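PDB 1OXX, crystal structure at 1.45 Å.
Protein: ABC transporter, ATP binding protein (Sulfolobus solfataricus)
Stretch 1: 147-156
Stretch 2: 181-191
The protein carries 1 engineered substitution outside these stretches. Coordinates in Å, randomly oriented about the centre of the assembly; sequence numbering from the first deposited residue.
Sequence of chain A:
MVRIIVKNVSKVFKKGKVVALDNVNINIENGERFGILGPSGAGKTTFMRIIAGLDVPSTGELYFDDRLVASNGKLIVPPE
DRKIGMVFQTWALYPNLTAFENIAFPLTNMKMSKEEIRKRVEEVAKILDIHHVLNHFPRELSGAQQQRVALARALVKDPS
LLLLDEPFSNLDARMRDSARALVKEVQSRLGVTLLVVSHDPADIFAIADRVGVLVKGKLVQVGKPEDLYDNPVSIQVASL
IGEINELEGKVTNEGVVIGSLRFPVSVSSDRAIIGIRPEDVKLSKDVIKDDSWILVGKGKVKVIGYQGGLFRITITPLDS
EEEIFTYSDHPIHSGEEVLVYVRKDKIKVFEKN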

# COMPACT_ATOMS: atom_id res chain seq x y z
N GLN A 147 6.71 -12.39 -13.79
CA GLN A 147 7.07 -11.59 -12.62
C GLN A 147 8.54 -11.74 -12.29
O GLN A 147 9.25 -10.76 -12.02
CB GLN A 147 6.22 -12.01 -11.43
CG GLN A 147 6.32 -11.06 -10.27
CD GLN A 147 5.34 -9.91 -10.39
OE1 GLN A 147 4.39 -9.97 -11.19
NE2 GLN A 147 5.55 -8.88 -9.58
N ARG A 148 9.01 -12.98 -12.29
CA ARG A 148 10.39 -13.24 -11.98
C ARG A 148 11.35 -12.70 -13.05
O ARG A 148 12.43 -12.21 -12.70
CB ARG A 148 10.60 -14.73 -11.70
CG ARG A 148 9.93 -15.16 -10.41
CD ARG A 148 9.90 -16.64 -10.22
NE ARG A 148 9.27 -16.95 -8.94
CZ ARG A 148 9.92 -17.41 -7.89
NH1 ARG A 148 11.23 -17.64 -7.96
NH2 ARG A 148 9.26 -17.65 -6.77
N VAL A 149 10.97 -12.75 -14.32
CA VAL A 149 11.82 -12.16 -15.35
C VAL A 149 11.90 -10.64 -15.17
O VAL A 149 12.96 -10.05 -15.30
CB VAL A 149 11.30 -12.50 -16.75
CG1 VAL A 149 12.07 -11.75 -17.81
CG2 VAL A 149 11.41 -13.98 -16.95
N ALA A 150 10.77 -10.02 -14.83
CA ALA A 150 10.75 -8.58 -14.60
C ALA A 150 11.63 -8.21 -13.40
O ALA A 150 12.34 -7.19 -13.42
CB ALA A 150 9.32 -8.09 -14.38
N LEU A 151 11.58 -9.02 -12.34
CA LEU A 151 12.43 -8.77 -11.19
C LEU A 151 13.90 -8.99 -11.56
O LEU A 151 14.75 -8.21 -11.17
CB LEU A 151 12.02 -9.68 -10.05
CG LEU A 151 12.64 -9.44 -8.69
CD1 LEU A 151 12.46 -8.01 -8.23
CD2 LEU A 151 12.04 -10.43 -7.71
N ALA A 152 14.22 -10.01 -12.35
CA ALA A 152 15.60 -10.25 -12.77
C ALA A 152 16.11 -9.06 -13.56
O ALA A 152 17.27 -8.65 -13.41
CB ALA A 152 15.64 -11.52 -13.61
N ARG A 153 15.29 -8.56 -14.47
CA ARG A 153 15.67 -7.37 -15.24
C ARG A 153 16.02 -6.19 -14.32
O ARG A 153 16.99 -5.47 -14.54
CB ARG A 153 14.54 -6.99 -16.20
CG ARG A 153 14.85 -5.80 -17.04
CD ARG A 153 13.75 -5.43 -18.00
NE ARG A 153 12.50 -5.16 -17.33
CZ ARG A 153 11.36 -4.93 -17.95
NH1 ARG A 153 11.31 -4.98 -19.28
NH2 ARG A 153 10.26 -4.71 -17.25
N ALA A 154 15.21 -6.00 -13.28
CA ALA A 154 15.45 -4.93 -12.31
C ALA A 154 16.71 -5.11 -11.49
O ALA A 154 17.27 -4.11 -11.02
CB ALA A 154 14.28 -4.83 -11.38
N LEU A 155 17.16 -6.35 -11.30
CA LEU A 155 18.28 -6.67 -10.41
C LEU A 155 19.60 -6.92 -11.12
O LEU A 155 20.65 -7.07 -10.50
CB LEU A 155 17.93 -7.93 -9.62
CG LEU A 155 16.72 -7.78 -8.70
CD1 LEU A 155 16.41 -9.13 -8.07
CD2 LEU A 155 16.97 -6.75 -7.64
N VAL A 156 19.55 -6.96 -12.44
CA VAL A 156 20.71 -7.40 -13.21
C VAL A 156 21.96 -6.52 -13.09
O VAL A 156 23.07 -7.01 -13.23
CB VAL A 156 20.33 -7.65 -14.70
CG1 VAL A 156 20.25 -6.37 -15.48
CG2 VAL A 156 21.30 -8.61 -15.31
N ALA A 181 6.39 -12.58 -0.92
CA ALA A 181 7.42 -13.30 -0.19
C ALA A 181 8.75 -13.28 -0.96
O ALA A 181 9.81 -13.14 -0.36
CB ALA A 181 6.98 -14.72 0.09
N LEU A 182 8.70 -13.40 -2.27
CA LEU A 182 9.91 -13.38 -3.07
C LEU A 182 10.58 -12.00 -2.97
O LEU A 182 11.79 -11.92 -2.81
CB LEU A 182 9.62 -13.74 -4.52
CG LEU A 182 10.82 -13.68 -5.46
CD1 LEU A 182 11.87 -14.67 -5.02
CD2 LEU A 182 10.41 -13.93 -6.91
N VAL A 183 9.79 -10.94 -3.05
CA VAL A 183 10.36 -9.60 -2.95
C VAL A 183 11.01 -9.40 -1.58
O VAL A 183 12.09 -8.81 -1.49
CB VAL A 183 9.30 -8.52 -3.21
CG1 VAL A 183 9.80 -7.15 -2.75
CG2 VAL A 183 8.97 -8.48 -4.68
N LYS A 184 10.37 -9.91 -0.53
CA LYS A 184 10.92 -9.85 0.82
C LYS A 184 12.26 -10.58 0.89
O LYS A 184 13.24 -10.06 1.45
CB LYS A 184 9.92 -10.49 1.80
CG LYS A 184 10.39 -10.54 3.25
CD LYS A 184 9.27 -11.00 4.17
CE LYS A 184 9.75 -11.14 5.61
NZ LYS A 184 8.64 -11.44 6.55
N GLU A 185 12.32 -11.77 0.29
CA GLU A 185 13.55 -12.56 0.27
C GLU A 185 14.67 -11.83 -0.46
O GLU A 185 15.81 -11.78 0.01
CB GLU A 185 13.28 -13.92 -0.38
N VAL A 186 14.36 -11.29 -1.62
CA VAL A 186 15.32 -10.53 -2.40
C VAL A 186 15.87 -9.36 -1.61
O VAL A 186 17.08 -9.12 -1.57
CB VAL A 186 14.68 -10.01 -3.71
CG1 VAL A 186 15.45 -8.85 -4.28
CG2 VAL A 186 14.52 -11.15 -4.70
N GLN A 187 14.98 -8.60 -0.97
CA GLN A 187 15.42 -7.44 -0.21
C GLN A 187 16.35 -7.85 0.92
O GLN A 187 17.37 -7.21 1.15
CB GLN A 187 14.22 -6.65 0.33
CG GLN A 187 14.60 -5.29 0.89
CD GLN A 187 15.22 -5.37 2.29
OE1 GLN A 187 14.87 -6.25 3.08
NE2 GLN A 187 16.12 -4.43 2.59
N SER A 188 16.01 -8.94 1.61
CA SER A 188 16.83 -9.42 2.72
C SER A 188 18.21 -9.82 2.26
O SER A 188 19.23 -9.49 2.91
CB SER A 188 16.16 -10.63 3.38
OG SER A 188 16.91 -11.04 4.51
N ARG A 189 18.25 -10.55 1.15
CA ARG A 189 19.49 -11.07 0.57
C ARG A 189 20.41 -9.97 0.08
O ARG A 189 21.62 -10.03 0.25
CB ARG A 189 19.14 -12.01 -0.58
CG ARG A 189 20.31 -12.55 -1.32
CD ARG A 189 19.94 -13.73 -2.20
NE ARG A 189 18.97 -13.36 -3.22
CZ ARG A 189 19.27 -12.62 -4.27
NH1 ARG A 189 20.51 -12.17 -4.41
NH2 ARG A 189 18.35 -12.32 -5.17
N LEU A 190 19.84 -8.94 -0.55
CA LEU A 190 20.64 -7.87 -1.12
C LEU A 190 20.85 -6.66 -0.20
O LEU A 190 21.83 -5.94 -0.38
CB LEU A 190 19.98 -7.38 -2.42
CG LEU A 190 19.89 -8.40 -3.55
CD1 LEU A 190 19.19 -7.82 -4.76
CD2 LEU A 190 21.27 -8.86 -3.99
N GLY A 191 19.93 -6.45 0.74
CA GLY A 191 20.01 -5.32 1.65
C GLY A 191 19.69 -3.99 1.00
O GLY A 191 20.01 -2.94 1.56

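Two helices lie side by side with their N-to-C directions 22° apart. Their axes come no closer than 12.0 Å, so side chains must bridge the gap. No hydrogen bond crosses it; the contact is mostly apolar packing, with one guanidinium face at its N-terminal end, burying 314 Å² over both sides.

Leucines make the bumps. Leu151 points toward the second helix, one turn before Leu155. Its CD2 tip rests at the mouth of the hollow between Leu182 and Val186, which are also one turn apart. Leu151 CD2 lies 3.9 Å from Leu182 CD2 and 4.0 Å from Val186 CG2. Val186 is short and branched at CB, and its two methyls lie over the neighbouring tips of Leu151 and Leu155. Its other methyl, Val186 CG1, sits 3.9 Å from Leu155 CD1. Leu155 then reaches on to the next turn, with Leu155 CD2 3.8 Å from Leu190 CD1. Leu151, Leu155 and Val186 are buried, where branched hydrocarbon side chains pack without unmet polar groups.

Arg148 closes the other end. Its CA-to-CB bond points sideways, but the long side chain brings its end nearer. Leu182 CD2 covers one face of the guanidinium, 3.6 Å from Arg148 CZ. The flat face accepts a methyl, while Arg148 NH1 is hydrogen-bonded elsewhere in the structure.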